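Local coordinates for protein caspase Nc subunit 1 (PDB 2FP3) that is the protease part of an initiator caspase, a cysteine endopeptidase that acts in the cascade activating the caspases that execute apoptosis in Drosophila, at residues R61-M66 with Q125-F130; Y53-R58 with K305-N310; M117-S122 with A167-L172; P176-F181 with L234-N239. The protein carries 2 engineered substitutions. One frame throughout, in Å; residues are numbered along the deposited sequence.

Contact 1. Residues R61-M66 with Q125-F130; sequences RGVLLM and QNTECF
Val63 and Phe130 form the parallel beta bridge at which strand 62-68 meets the start of strand 130-139 in the central sheet of the caspase fold, their CA atoms 5.1 Å apart. Val63 N donates to Cys129 O at 2.8 Å in a nearly straight bond, and Val63 O leans on the CA of Phe130. Upstream of the bridge, segment 125-130 leaves helix 122-126 and turns past Gly62, whose CA touches Thr127 OG1 at 3.1 Å. On the sheet face that carries Val63 and Phe130, Val63 splits its two methyls: CG2 packs on Thr127 CB at 3.7 Å, while CG1 reaches Phe130 CD1. Chi1 of Phe130 (-179°) sets CG anti to the backbone N. The far atom of its ring, CZ, rests 3.9 Å from Leu65 CB. Phe164 meets this ring from elsewhere in the chain. At the other end Arg61 and Glu128 form a buried salt bridge. The Arg61 chain bends at chi2 and chi3, and its NE meets Glu128 OE1 at 3.1 Å. The second carboxylate oxygen, OE2, is taken by Lys54, and Arg61 NH2 donates to Phe313 O, so both charged groups have further partners. Glu128 OE1 lies almost in the guanidinium plane of Arg61, yet NE approaches that oxygen on its syn side from 30° out of the carboxylate plane.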
loop_
_atom_site.group_PDB
_atom_site.type_symbol
_atom_site.label_atom_id
_atom_site.label_comp_id
_atom_site.label_asym_id
_atom_site.label_seq_id
_atom_site.Cartn_x
_atom_site.Cartn_y
_atom_site.Cartn_z
ATOM N N ARG A 61 -11.866 -4.418 -9.880
ATOM C CA ARG A 61 -10.646 -3.693 -10.213
ATOM C C ARG A 61 -9.540 -3.915 -9.191
ATOM O O ARG A 61 -8.380 -4.090 -9.563
ATOM C CB ARG A 61 -10.942 -2.195 -10.366
ATOM C CG ARG A 61 -9.778 -1.381 -10.892
ATOM C CD ARG A 61 -9.110 -2.055 -12.094
ATOM N NE ARG A 61 -10.017 -2.210 -13.232
ATOM C CZ ARG A 61 -10.435 -1.214 -14.007
ATOM N NH1 ARG A 61 -10.024 0.027 -13.778
ATOM N NH2 ARG A 61 -11.274 -1.453 -15.004
ATOM N N GLY A 62 -9.894 -3.917 -7.908
ATOM C CA GLY A 62 -8.890 -4.145 -6.886
ATOM C C GLY A 62 -9.410 -4.276 -5.467
ATOM O O GLY A 62 -10.553 -3.906 -5.158
ATOM N N VAL A 63 -8.569 -4.830 -4.597
ATOM C CA VAL A 63 -8.909 -4.985 -3.191
ATOM C C VAL A 63 -7.817 -4.296 -2.376
ATOM O O VAL A 63 -6.621 -4.521 -2.595
ATOM C CB VAL A 63 -8.961 -6.473 -2.757
ATOM C CG1 VAL A 63 -8.998 -6.560 -1.235
ATOM C CG2 VAL A 63 -10.200 -7.176 -3.347
ATOM N N LEU A 64 -8.233 -3.449 -1.444
ATOM C CA LEU A 64 -7.298 -2.751 -0.580
ATOM C C LEU A 64 -7.487 -3.196 0.859
ATOM O O LEU A 64 -8.595 -3.150 1.398
ATOM C CB LEU A 64 -7.507 -1.231 -0.640
ATOM C CG LEU A 64 -6.871 -0.482 0.544
ATOM C CD1 LEU A 64 -5.366 -0.631 0.470
ATOM C CD2 LEU A 64 -7.257 1.001 0.530
ATOM N N LEU A 65 -6.406 -3.647 1.476
ATOM C CA LEU A 65 -6.451 -4.036 2.879
ATOM C C LEU A 65 -5.726 -2.895 3.570
ATOM O O LEU A 65 -4.514 -2.742 3.406
ATOM C CB LEU A 65 -5.700 -5.346 3.128
ATOM C CG LEU A 65 -5.462 -5.632 4.622
ATOM C CD1 LEU A 65 -6.806 -5.768 5.333
ATOM C CD2 LEU A 65 -4.633 -6.897 4.792
ATOM N N MET A 66 -6.464 -2.076 4.312
ATOM C CA MET A 66 -5.853 -0.950 5.000
ATOM C C MET A 66 -5.869 -1.149 6.504
ATOM O O MET A 66 -6.931 -1.274 7.104
ATOM C CB MET A 66 -6.578 0.347 4.671
ATOM C CG MET A 66 -5.697 1.563 4.843
ATOM S SD MET A 66 -6.561 2.999 5.455
ATOM C CE MET A 66 -7.621 3.372 4.100
ATOM N N GLN A 125 -10.250 -13.530 -4.737
ATOM C CA GLN A 125 -10.189 -14.606 -5.712
ATOM C C GLN A 125 -10.415 -14.081 -7.120
ATOM O O GLN A 125 -9.776 -14.528 -8.071
ATOM C CB GLN A 125 -11.236 -15.676 -5.378
ATOM C CG GLN A 125 -11.397 -16.755 -6.432
ATOM C CD GLN A 125 -12.298 -17.892 -5.974
ATOM O OE1 GLN A 125 -13.373 -17.665 -5.409
ATOM N NE2 GLN A 125 -11.866 -19.123 -6.222
ATOM N N ASN A 126 -11.308 -13.110 -7.252
ATOM C CA ASN A 126 -11.608 -12.571 -8.565
ATOM C C ASN A 126 -11.127 -11.150 -8.826
ATOM O O ASN A 126 -11.402 -10.586 -9.890
ATOM C CB ASN A 126 -13.112 -12.666 -8.800
ATOM C CG ASN A 126 -13.617 -14.089 -8.673
ATOM O OD1 ASN A 126 -13.028 -15.027 -9.240
ATOM N ND2 ASN A 126 -14.697 -14.268 -7.927
ATOM N N THR A 127 -10.402 -10.571 -7.873
ATOM C CA THR A 127 -9.938 -9.216 -8.054
ATOM C C THR A 127 -8.778 -9.182 -9.027
ATOM O O THR A 127 -8.062 -10.177 -9.200
ATOM C CB THR A 127 -9.500 -8.568 -6.716
ATOM O OG1 THR A 127 -9.343 -7.162 -6.919
ATOM C CG2 THR A 127 -8.174 -9.160 -6.215
ATOM N N GLU A 128 -8.589 -8.028 -9.656
ATOM C CA GLU A 128 -7.514 -7.863 -10.615
ATOM C C GLU A 128 -6.238 -7.364 -9.966
ATOM O O GLU A 128 -5.164 -7.518 -10.540
ATOM C CB GLU A 128 -7.922 -6.865 -11.713
ATOM C CG GLU A 128 -9.019 -7.357 -12.657
ATOM C CD GLU A 128 -9.504 -6.278 -13.604
ATOM O OE1 GLU A 128 -10.108 -5.293 -13.141
ATOM O OE2 GLU A 128 -9.278 -6.417 -14.819
ATOM N N CYS A 129 -6.345 -6.783 -8.773
ATOM C CA CYS A 129 -5.178 -6.203 -8.109
ATOM C C CYS A 129 -5.291 -6.154 -6.580
ATOM O O CYS A 129 -6.370 -5.906 -6.030
ATOM C CB CYS A 129 -4.970 -4.781 -8.664
ATOM S SG CYS A 129 -3.658 -3.803 -7.904
ATOM N N PHE A 130 -4.177 -6.384 -5.891
ATOM C CA PHE A 130 -4.193 -6.345 -4.434
ATOM C C PHE A 130 -3.218 -5.322 -3.859
ATOM O O PHE A 130 -2.031 -5.330 -4.178
ATOM C CB PHE A 130 -3.853 -7.714 -3.851
ATOM C CG PHE A 130 -3.866 -7.743 -2.352
ATOM C CD1 PHE A 130 -5.058 -7.945 -1.660
ATOM C CD2 PHE A 130 -2.703 -7.494 -1.629
ATOM C CE1 PHE A 130 -5.093 -7.894 -0.267
ATOM C CE2 PHE A 130 -2.725 -7.439 -0.229
ATOM C CZ PHE A 130 -3.920 -7.637 0.451
#

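Contact 2. Residues Y53-R58 with K305-N310; sequences YKMQSR and KKLYFN
Met55 packs against Leu307, Tyr308 and Phe309 where the approach to strand 62-68 meets the C-terminal tail beyond strand 297-301. The Met55 chain bends at chi2 and chi3; CG touches Tyr308 O at 3.1 Å and also Leu307 CD1, and the terminal methyl CE reaches Phe309 CD1 at 3.8 Å, the Met55 and Phe309 side chains lying side by side and pointing the same way. Tyr53 offers one ring face to Lys305, whose CB sits 3.8 Å from the ring centroid and 16° off the normal in a CH-pi contact; the extended aliphatic chain then carries CD past CD1 and CE1 of Tyr53. The edge of the same ring borders Leu307 CB. Two direct hydrogen bonds fix the register. Tyr53 N donates to Lys306 O at 3.0 Å, and Asn310 ND2 donates to Met55 O at 3.1 Å, tilted 32° from the carbonyl plane. Between them a water accepts from Tyr308 N and donates to Tyr53 O. Farther out, Asp232 holds the Tyr53 hydroxyl, His43 N donates to Asn310 OD1, and Leu272 of helix 272-284 packs against Leu307 and Phe309. Tyr53 N and Met55 O are thus paired directly, and Tyr53 O and Tyr308 N through water, around apolar contacts centred on Met55, a combination that joins the approach to strand 62-68 to the tail.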
loop_
_atom_site.group_PDB
_atom_site.type_symbol
_atom_site.label_atom_id
_atom_site.label_comp_id
_atom_site.label_asym_id
_atom_site.label_seq_id
_atom_site.Cartn_x
_atom_site.Cartn_y
_atom_site.Cartn_z
ATOM N N TYR A 53 -0.447 -5.533 -16.548
ATOM C CA TYR A 53 -1.380 -6.315 -15.746
ATOM C C TYR A 53 -2.783 -5.913 -16.137
ATOM O O TYR A 53 -3.074 -4.723 -16.304
ATOM C CB TYR A 53 -1.200 -6.064 -14.247
ATOM C CG TYR A 53 0.092 -6.602 -13.669
ATOM C CD1 TYR A 53 0.306 -7.976 -13.522
ATOM C CD2 TYR A 53 1.106 -5.724 -13.278
ATOM C CE1 TYR A 53 1.522 -8.465 -12.990
ATOM C CE2 TYR A 53 2.306 -6.187 -12.759
ATOM C CZ TYR A 53 2.520 -7.550 -12.614
ATOM O OH TYR A 53 3.731 -7.961 -12.101
ATOM N N LYS A 54 -3.653 -6.907 -16.271
ATOM C CA LYS A 54 -5.036 -6.650 -16.641
ATOM C C LYS A 54 -5.739 -5.823 -15.562
ATOM O O LYS A 54 -5.747 -6.197 -14.391
ATOM C CB LYS A 54 -5.767 -7.976 -16.858
ATOM C CG LYS A 54 -7.128 -7.834 -17.533
ATOM C CD LYS A 54 -7.809 -9.196 -17.769
ATOM C CE LYS A 54 -8.422 -9.766 -16.485
ATOM N NZ LYS A 54 -9.524 -8.893 -15.966
ATOM N N MET A 55 -6.307 -4.695 -15.971
ATOM C CA MET A 55 -7.030 -3.789 -15.083
ATOM C C MET A 55 -8.208 -3.194 -15.853
ATOM O O MET A 55 -8.258 -1.984 -16.095
ATOM C CB MET A 55 -6.119 -2.654 -14.618
ATOM C CG MET A 55 -4.987 -3.101 -13.727
ATOM S SD MET A 55 -5.584 -3.775 -12.182
ATOM C CE MET A 55 -5.603 -2.319 -11.136
ATOM N N GLN A 56 -9.169 -4.036 -16.219
ATOM C CA GLN A 56 -10.310 -3.569 -16.996
ATOM C C GLN A 56 -11.699 -4.056 -16.573
ATOM O O GLN A 56 -12.692 -3.701 -17.212
ATOM C CB GLN A 56 -10.056 -3.910 -18.467
ATOM C CG GLN A 56 -9.400 -5.269 -18.653
ATOM C CD GLN A 56 -8.914 -5.522 -20.081
ATOM O OE1 GLN A 56 -8.035 -4.821 -20.595
ATOM N NE2 GLN A 56 -9.485 -6.537 -20.725
ATOM N N SER A 57 -11.784 -4.852 -15.505
ATOM C CA SER A 57 -13.079 -5.360 -15.037
ATOM C C SER A 57 -13.860 -4.191 -14.471
ATOM O O SER A 57 -13.279 -3.144 -14.203
ATOM C CB SER A 57 -12.890 -6.400 -13.933
ATOM O OG SER A 57 -12.819 -5.783 -12.655
ATOM N N ARG A 58 -15.166 -4.341 -14.268
ATOM C CA ARG A 58 -15.896 -3.207 -13.716
ATOM C C ARG A 58 -16.318 -3.263 -12.261
ATOM O O ARG A 58 -16.853 -2.291 -11.749
ATOM C CB ARG A 58 -17.092 -2.816 -14.597
ATOM C CG ARG A 58 -17.960 -3.924 -15.130
ATOM C CD ARG A 58 -18.905 -3.313 -16.153
ATOM N NE ARG A 58 -19.734 -4.293 -16.841
ATOM C CZ ARG A 58 -20.528 -3.996 -17.865
ATOM N NH1 ARG A 58 -20.592 -2.750 -18.314
ATOM N NH2 ARG A 58 -21.261 -4.942 -18.435
ATOM N N LYS A 305 5.551 -6.173 -15.173
ATOM C CA LYS A 305 4.631 -5.579 -16.134
ATOM C C LYS A 305 4.210 -4.211 -15.607
ATOM O O LYS A 305 4.345 -3.937 -14.419
ATOM C CB LYS A 305 3.381 -6.450 -16.307
ATOM C CG LYS A 305 3.631 -7.828 -16.899
ATOM C CD LYS A 305 2.335 -8.618 -16.919
ATOM C CE LYS A 305 2.513 -10.006 -17.495
ATOM N NZ LYS A 305 1.188 -10.685 -17.579
ATOM N N LYS A 306 3.697 -3.355 -16.484
ATOM C CA LYS A 306 3.252 -2.040 -16.052
ATOM C C LYS A 306 1.916 -2.180 -15.331
ATOM O O LYS A 306 1.108 -3.069 -15.649
ATOM C CB LYS A 306 3.077 -1.106 -17.252
ATOM C CG LYS A 306 4.326 -0.906 -18.109
ATOM C CD LYS A 306 5.367 -0.010 -17.455
ATOM C CE LYS A 306 6.607 0.073 -18.348
ATOM N NZ LYS A 306 7.685 0.942 -17.809
ATOM N N LEU A 307 1.684 -1.311 -14.356
ATOM C CA LEU A 307 0.430 -1.326 -13.635
ATOM C C LEU A 307 -0.300 -0.000 -13.797
ATOM O O LEU A 307 0.045 0.994 -13.146
ATOM C CB LEU A 307 0.647 -1.602 -12.142
ATOM C CG LEU A 307 -0.650 -1.532 -11.327
ATOM C CD1 LEU A 307 -1.679 -2.453 -11.952
ATOM C CD2 LEU A 307 -0.421 -1.919 -9.894
ATOM N N TYR A 308 -1.286 0.022 -14.690
ATOM C CA TYR A 308 -2.107 1.211 -14.894
ATOM C C TYR A 308 -3.398 0.906 -14.151
ATOM O O TYR A 308 -3.935 -0.193 -14.257
ATOM C CB TYR A 308 -2.409 1.447 -16.377
ATOM C CG TYR A 308 -1.235 1.974 -17.160
ATOM C CD1 TYR A 308 -0.408 1.110 -17.876
ATOM C CD2 TYR A 308 -0.927 3.346 -17.162
ATOM C CE1 TYR A 308 0.703 1.594 -18.579
ATOM C CE2 TYR A 308 0.180 3.839 -17.858
ATOM C CZ TYR A 308 0.987 2.959 -18.564
ATOM O OH TYR A 308 2.075 3.433 -19.275
ATOM N N PHE A 309 -3.885 1.866 -13.381
ATOM C CA PHE A 309 -5.100 1.663 -12.614
ATOM C C PHE A 309 -6.376 1.936 -13.422
ATOM O O PHE A 309 -7.467 1.486 -13.040
ATOM C CB PHE A 309 -5.056 2.533 -11.349
ATOM C CG PHE A 309 -4.099 2.029 -10.292
ATOM C CD1 PHE A 309 -4.428 0.933 -9.494
ATOM C CD2 PHE A 309 -2.860 2.633 -10.107
ATOM C CE1 PHE A 309 -3.534 0.444 -8.533
ATOM C CE2 PHE A 309 -1.959 2.154 -9.153
ATOM C CZ PHE A 309 -2.301 1.053 -8.365
ATOM N N ASN A 310 -6.231 2.652 -14.538
ATOM C CA ASN A 310 -7.362 3.003 -15.399
ATOM C C ASN A 310 -8.563 3.413 -14.549
ATOM O O ASN A 310 -9.674 2.908 -14.723
ATOM C CB ASN A 310 -7.739 1.818 -16.289
ATOM C CG ASN A 310 -6.618 1.416 -17.230
ATOM O OD1 ASN A 310 -6.024 2.263 -17.895
ATOM N ND2 ASN A 310 -6.328 0.120 -17.299
HETATM O O HOH W 1 -2.838 -2.237 -15.917
#

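Contact 3. Residues M117-S122 with A167-L172; sequences MVTSSS and AKCPYL
Thr119, in the last turn of helix 108-119 of the caspase fold, lies opposite Cys169, just before the 3-10 turn 170-172, their CA atoms 6.3 Å apart. Cys169 SG nestles against the threonine side chain, 3.6 Å from CB and close to CG2. That methyl also touches Leu172 CD1 at 4.2 Å, the two side chains crossing at about a right angle. OG1 of Thr119, between the backbone N and the carbonyl carbon (chi1 46°), bonds back to Leu115 O and accepts from a water that also donates to Lys168 O. Tyr171 meets the backbone at the helix end: CD1 is 3.4 Å from Thr119 O, and CE1 3.4 Å from Ser120 O at the ring edge. Ser121 OG caps Val124 N of helix 122-126 and donates to Val118 O, which also takes Ser121 N. Away from the active site, the segments thus pack through van der Waals contact and one bridging water, while the direct hydrogen bonds described stay within each segment or its neighbours.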
loop_
_atom_site.group_PDB
_atom_site.type_symbol
_atom_site.label_atom_id
_atom_site.label_comp_id
_atom_site.label_asym_id
_atom_site.label_seq_id
_atom_site.Cartn_x
_atom_site.Cartn_y
_atom_site.Cartn_z
ATOM N N MET A 117 -7.955 -14.026 6.015
ATOM C CA MET A 117 -9.369 -13.967 5.684
ATOM C C MET A 117 -9.558 -13.166 4.388
ATOM O O MET A 117 -10.385 -13.491 3.528
ATOM C CB MET A 117 -10.111 -13.283 6.832
ATOM C CG MET A 117 -11.488 -13.832 7.138
ATOM S SD MET A 117 -12.262 -12.905 8.494
ATOM C CE MET A 117 -11.267 -13.434 9.901
ATOM N N VAL A 118 -8.776 -12.107 4.258
ATOM C CA VAL A 118 -8.864 -11.260 3.094
ATOM C C VAL A 118 -8.277 -11.929 1.859
ATOM O O VAL A 118 -8.944 -12.005 0.825
ATOM C CB VAL A 118 -8.184 -9.906 3.368
ATOM C CG1 VAL A 118 -8.010 -9.127 2.076
ATOM C CG2 VAL A 118 -9.042 -9.111 4.358
ATOM N N THR A 119 -7.054 -12.443 1.965
ATOM C CA THR A 119 -6.422 -13.076 0.816
ATOM C C THR A 119 -7.117 -14.356 0.395
ATOM O O THR A 119 -6.984 -14.784 -0.746
ATOM C CB THR A 119 -4.918 -13.335 1.053
ATOM O OG1 THR A 119 -4.715 -13.907 2.350
ATOM C CG2 THR A 119 -4.147 -12.028 0.967
ATOM N N SER A 120 -7.871 -14.957 1.310
ATOM C CA SER A 120 -8.624 -16.172 1.008
ATOM C C SER A 120 -10.075 -15.864 0.623
ATOM O O SER A 120 -10.857 -16.773 0.316
ATOM C CB SER A 120 -8.620 -17.105 2.213
ATOM O OG SER A 120 -7.468 -17.925 2.188
ATOM N N SER A 121 -10.420 -14.578 0.633
ATOM C CA SER A 121 -11.770 -14.132 0.321
ATOM C C SER A 121 -12.194 -14.331 -1.130
ATOM O O SER A 121 -11.377 -14.305 -2.057
ATOM C CB SER A 121 -11.930 -12.644 0.658
ATOM O OG SER A 121 -11.503 -11.815 -0.422
ATOM N N SER A 122 -13.489 -14.524 -1.316
ATOM C CA SER A 122 -14.030 -14.660 -2.649
ATOM C C SER A 122 -13.677 -13.352 -3.360
ATOM O O SER A 122 -13.416 -13.340 -4.556
ATOM C CB SER A 122 -15.555 -14.836 -2.587
ATOM O OG SER A 122 -16.160 -13.761 -1.879
ATOM N N ALA A 167 2.076 -20.318 -2.538
ATOM C CA ALA A 167 1.459 -21.374 -1.754
ATOM C C ALA A 167 0.330 -20.844 -0.878
ATOM O O ALA A 167 -0.775 -21.394 -0.871
ATOM C CB ALA A 167 2.502 -22.062 -0.890
ATOM N N LYS A 168 0.604 -19.775 -0.138
ATOM C CA LYS A 168 -0.397 -19.205 0.755
ATOM C C LYS A 168 -1.433 -18.321 0.068
ATOM O O LYS A 168 -2.561 -18.211 0.540
ATOM C CB LYS A 168 0.288 -18.420 1.871
ATOM C CG LYS A 168 1.195 -19.266 2.746
ATOM C CD LYS A 168 1.895 -18.410 3.794
ATOM C CE LYS A 168 2.899 -19.212 4.625
ATOM N NZ LYS A 168 3.709 -18.320 5.513
ATOM N N CYS A 169 -1.064 -17.689 -1.042
ATOM C CA CYS A 169 -2.003 -16.825 -1.745
ATOM C C CYS A 169 -2.299 -17.257 -3.162
ATOM O O CYS A 169 -2.024 -16.535 -4.118
ATOM C CB CYS A 169 -1.518 -15.380 -1.737
ATOM S SG CYS A 169 -1.718 -14.594 -0.148
ATOM N N PRO A 170 -2.924 -18.434 -3.307
ATOM C CA PRO A 170 -3.281 -18.994 -4.611
ATOM C C PRO A 170 -3.986 -17.955 -5.473
ATOM O O PRO A 170 -3.731 -17.848 -6.673
ATOM C CB PRO A 170 -4.215 -20.144 -4.251
ATOM C CG PRO A 170 -3.817 -20.515 -2.858
ATOM C CD PRO A 170 -3.547 -19.201 -2.210
ATOM N N TYR A 171 -4.875 -17.194 -4.840
ATOM C CA TYR A 171 -5.663 -16.174 -5.539
ATOM C C TYR A 171 -4.887 -14.979 -6.085
ATOM O O TYR A 171 -5.442 -14.202 -6.861
ATOM C CB TYR A 171 -6.786 -15.659 -4.625
ATOM C CG TYR A 171 -7.776 -16.724 -4.176
ATOM C CD1 TYR A 171 -8.709 -16.458 -3.177
ATOM C CD2 TYR A 171 -7.789 -17.988 -4.762
ATOM C CE1 TYR A 171 -9.633 -17.424 -2.773
ATOM C CE2 TYR A 171 -8.707 -18.958 -4.371
ATOM C CZ TYR A 171 -9.627 -18.673 -3.382
ATOM O OH TYR A 171 -10.552 -19.628 -3.031
ATOM N N LEU A 172 -3.620 -14.823 -5.694
ATOM C CA LEU A 172 -2.834 -13.687 -6.171
ATOM C C LEU A 172 -1.691 -14.043 -7.120
ATOM O O LEU A 172 -0.928 -13.171 -7.549
ATOM C CB LEU A 172 -2.306 -12.879 -4.981
ATOM C CG LEU A 172 -3.397 -12.186 -4.152
ATOM C CD1 LEU A 172 -2.769 -11.501 -2.958
ATOM C CD2 LEU A 172 -4.131 -11.175 -5.003
HETATM O O HOH W 2 -4.749 -16.584 1.539
#

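Contact 4. Residues P176-F181 with L234-N239; sequences PKVLMF and LVCYAN
Strands 177-181 and 233-237 are parallel neighbours in the core of the caspase sheet, and the chain just beyond the first leads to the active-site position, here the engineered Ala184. Over the short segments their axes come within 4.7 Å and diverge by 19°. Four backbone bonds stitch them: Leu234 N to Lys177 O and Leu179 N to Leu234 O, each 2.8 Å, then Cys236 N to Leu179 O and Phe181 N to Cys236 O, each 2.9 Å. One face carries Val178, Met180, Leu234 and Cys236. There Met180 bends at chi3 and CE covers Cys236 CB at 3.8 Å, while Val178 CG1 approaches the cysteine SG; Tyr255 and Leu276, from helices 251-266 and 272-284, cover the cysteine. On the other face Phe181 turns the CE1 edge of its ring to Val235 CG1 at 3.8 Å, and Leu179 CD1 stands 4.4 Å from Val235 CG2. Tyr237 on this face has its hydroxyl bonded to Asp299 and Lys161. The first face is thus apolar, the other adds the polar tip of Tyr237 to its apolar groups, and the near-linear backbone bonds fix the parallel register just before the chain reaches position 184.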
loop_
_atom_site.group_PDB
_atom_site.type_symbol
_atom_site.label_atom_id
_atom_site.label_comp_id
_atom_site.label_asym_id
_atom_site.label_seq_id
_atom_site.Cartn_x
_atom_site.Cartn_y
_atom_site.Cartn_z
ATOM N N PRO A 176 -1.036 -8.412 -9.738
ATOM C CA PRO A 176 -0.262 -7.296 -9.176
ATOM C C PRO A 176 -0.474 -7.186 -7.665
ATOM O O PRO A 176 -1.614 -7.053 -7.208
ATOM C CB PRO A 176 -0.828 -6.070 -9.891
ATOM C CG PRO A 176 -1.589 -6.620 -11.074
ATOM C CD PRO A 176 -2.098 -7.946 -10.642
ATOM N N LYS A 177 0.612 -7.239 -6.895
ATOM C CA LYS A 177 0.524 -7.110 -5.432
ATOM C C LYS A 177 1.384 -5.937 -4.939
ATOM O O LYS A 177 2.604 -5.909 -5.154
ATOM C CB LYS A 177 0.962 -8.410 -4.747
ATOM C CG LYS A 177 0.091 -9.618 -5.094
ATOM C CD LYS A 177 0.563 -10.876 -4.387
ATOM C CE LYS A 177 1.826 -11.413 -5.012
ATOM N NZ LYS A 177 1.540 -11.878 -6.389
ATOM N N VAL A 178 0.746 -4.974 -4.282
ATOM C CA VAL A 178 1.440 -3.796 -3.778
ATOM C C VAL A 178 1.343 -3.768 -2.267
ATOM O O VAL A 178 0.272 -3.524 -1.720
ATOM C CB VAL A 178 0.812 -2.489 -4.350
ATOM C CG1 VAL A 178 1.652 -1.267 -3.950
ATOM C CG2 VAL A 178 0.709 -2.582 -5.876
ATOM N N LEU A 179 2.462 -4.029 -1.596
ATOM C CA LEU A 179 2.508 -4.046 -0.137
ATOM C C LEU A 179 3.184 -2.758 0.327
ATOM O O LEU A 179 4.352 -2.527 0.030
ATOM C CB LEU A 179 3.291 -5.271 0.338
ATOM C CG LEU A 179 2.899 -6.610 -0.307
ATOM C CD1 LEU A 179 3.820 -7.717 0.190
ATOM C CD2 LEU A 179 1.450 -6.947 0.007
ATOM N N MET A 180 2.447 -1.921 1.052
ATOM C CA MET A 180 2.975 -0.634 1.504
ATOM C C MET A 180 3.112 -0.457 3.010
ATOM O O MET A 180 2.144 -0.615 3.754
ATOM C CB MET A 180 2.106 0.505 0.969
ATOM C CG MET A 180 1.983 0.541 -0.534
ATOM S SD MET A 180 1.179 2.055 -1.102
ATOM C CE MET A 180 2.583 3.188 -1.139
ATOM N N PHE A 181 4.321 -0.111 3.440
ATOM C CA PHE A 181 4.618 0.123 4.849
ATOM C C PHE A 181 5.226 1.520 4.962
ATOM O O PHE A 181 6.427 1.669 5.153
ATOM C CB PHE A 181 5.618 -0.906 5.356
ATOM C CG PHE A 181 5.262 -2.310 5.006
ATOM C CD1 PHE A 181 5.645 -2.854 3.782
ATOM C CD2 PHE A 181 4.549 -3.100 5.895
ATOM C CE1 PHE A 181 5.326 -4.166 3.449
ATOM C CE2 PHE A 181 4.225 -4.413 5.569
ATOM C CZ PHE A 181 4.617 -4.945 4.344
ATOM N N LEU A 234 5.343 -5.469 -5.320
ATOM C CA LEU A 234 6.069 -4.244 -5.032
ATOM C C LEU A 234 5.970 -4.024 -3.525
ATOM O O LEU A 234 4.887 -4.180 -2.936
ATOM C CB LEU A 234 5.452 -3.040 -5.747
ATOM C CG LEU A 234 5.549 -2.912 -7.274
ATOM C CD1 LEU A 234 4.862 -1.611 -7.688
ATOM C CD2 LEU A 234 7.010 -2.912 -7.730
ATOM N N VAL A 235 7.099 -3.702 -2.896
ATOM C CA VAL A 235 7.118 -3.416 -1.469
ATOM C C VAL A 235 7.574 -1.975 -1.370
ATOM O O VAL A 235 8.705 -1.641 -1.723
ATOM C CB VAL A 235 8.085 -4.333 -0.701
ATOM C CG1 VAL A 235 8.091 -3.953 0.781
ATOM C CG2 VAL A 235 7.650 -5.784 -0.857
ATOM N N CYS A 236 6.676 -1.117 -0.901
ATOM C CA CYS A 236 6.953 0.309 -0.800
ATOM C C CYS A 236 7.218 0.760 0.626
ATOM O O CYS A 236 6.549 0.320 1.564
ATOM C CB CYS A 236 5.776 1.079 -1.396
ATOM S SG CYS A 236 5.257 0.378 -2.982
ATOM N N TYR A 237 8.199 1.640 0.774
ATOM C CA TYR A 237 8.594 2.160 2.076
ATOM C C TYR A 237 8.698 3.678 2.013
ATOM O O TYR A 237 8.762 4.258 0.935
ATOM C CB TYR A 237 9.979 1.646 2.465
ATOM C CG TYR A 237 10.256 0.188 2.196
ATOM C CD1 TYR A 237 9.786 -0.795 3.058
ATOM C CD2 TYR A 237 11.035 -0.201 1.104
ATOM C CE1 TYR A 237 10.087 -2.137 2.851
ATOM C CE2 TYR A 237 11.340 -1.540 0.882
ATOM C CZ TYR A 237 10.861 -2.508 1.764
ATOM O OH TYR A 237 11.155 -3.844 1.579
ATOM N N ALA A 238 8.730 4.310 3.181
ATOM C CA ALA A 238 8.890 5.758 3.278
ATOM C C ALA A 238 10.260 5.919 3.936
ATOM O O ALA A 238 10.395 6.517 5.004
ATOM C CB ALA A 238 7.803 6.358 4.155
ATOM N N ASN A 239 11.268 5.359 3.273
ATOM C CA ASN A 239 12.652 5.347 3.739
ATOM C C ASN A 239 13.217 6.658 4.280
ATOM O O ASN A 239 13.752 7.482 3.535
ATOM C CB ASN A 239 13.550 4.823 2.620
ATOM C CG ASN A 239 14.764 4.097 3.145
ATOM O OD1 ASN A 239 14.647 3.160 3.937
ATOM N ND2 ASN A 239 15.938 4.515 2.699
#

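Contacts 1 and 4 belong to one sheet, joined where Phe130 N and O bond to Pro176 O and Val178 N; their centres are 15 Å apart. Contact 2 closes a long chain loop that encloses the other three, and it meets contact 1 where Gln56 N bonds to Glu128 OE2 at 2.8 Å. Pro176 packs on Tyr53, joining contact 2 to contact 4. Contact 3 borders contact 1 through Leu172 on Phe130 and Tyr171 on Gln125, and reaches contact 4 as Leu172 O accepts from Lys177 NZ. Contact 4 lies nearest the active site: the Tyr237 side chain is about 4 Å from that of the engineered Ala184, and that of Phe181 about 11 Å from His137, probably catalytic.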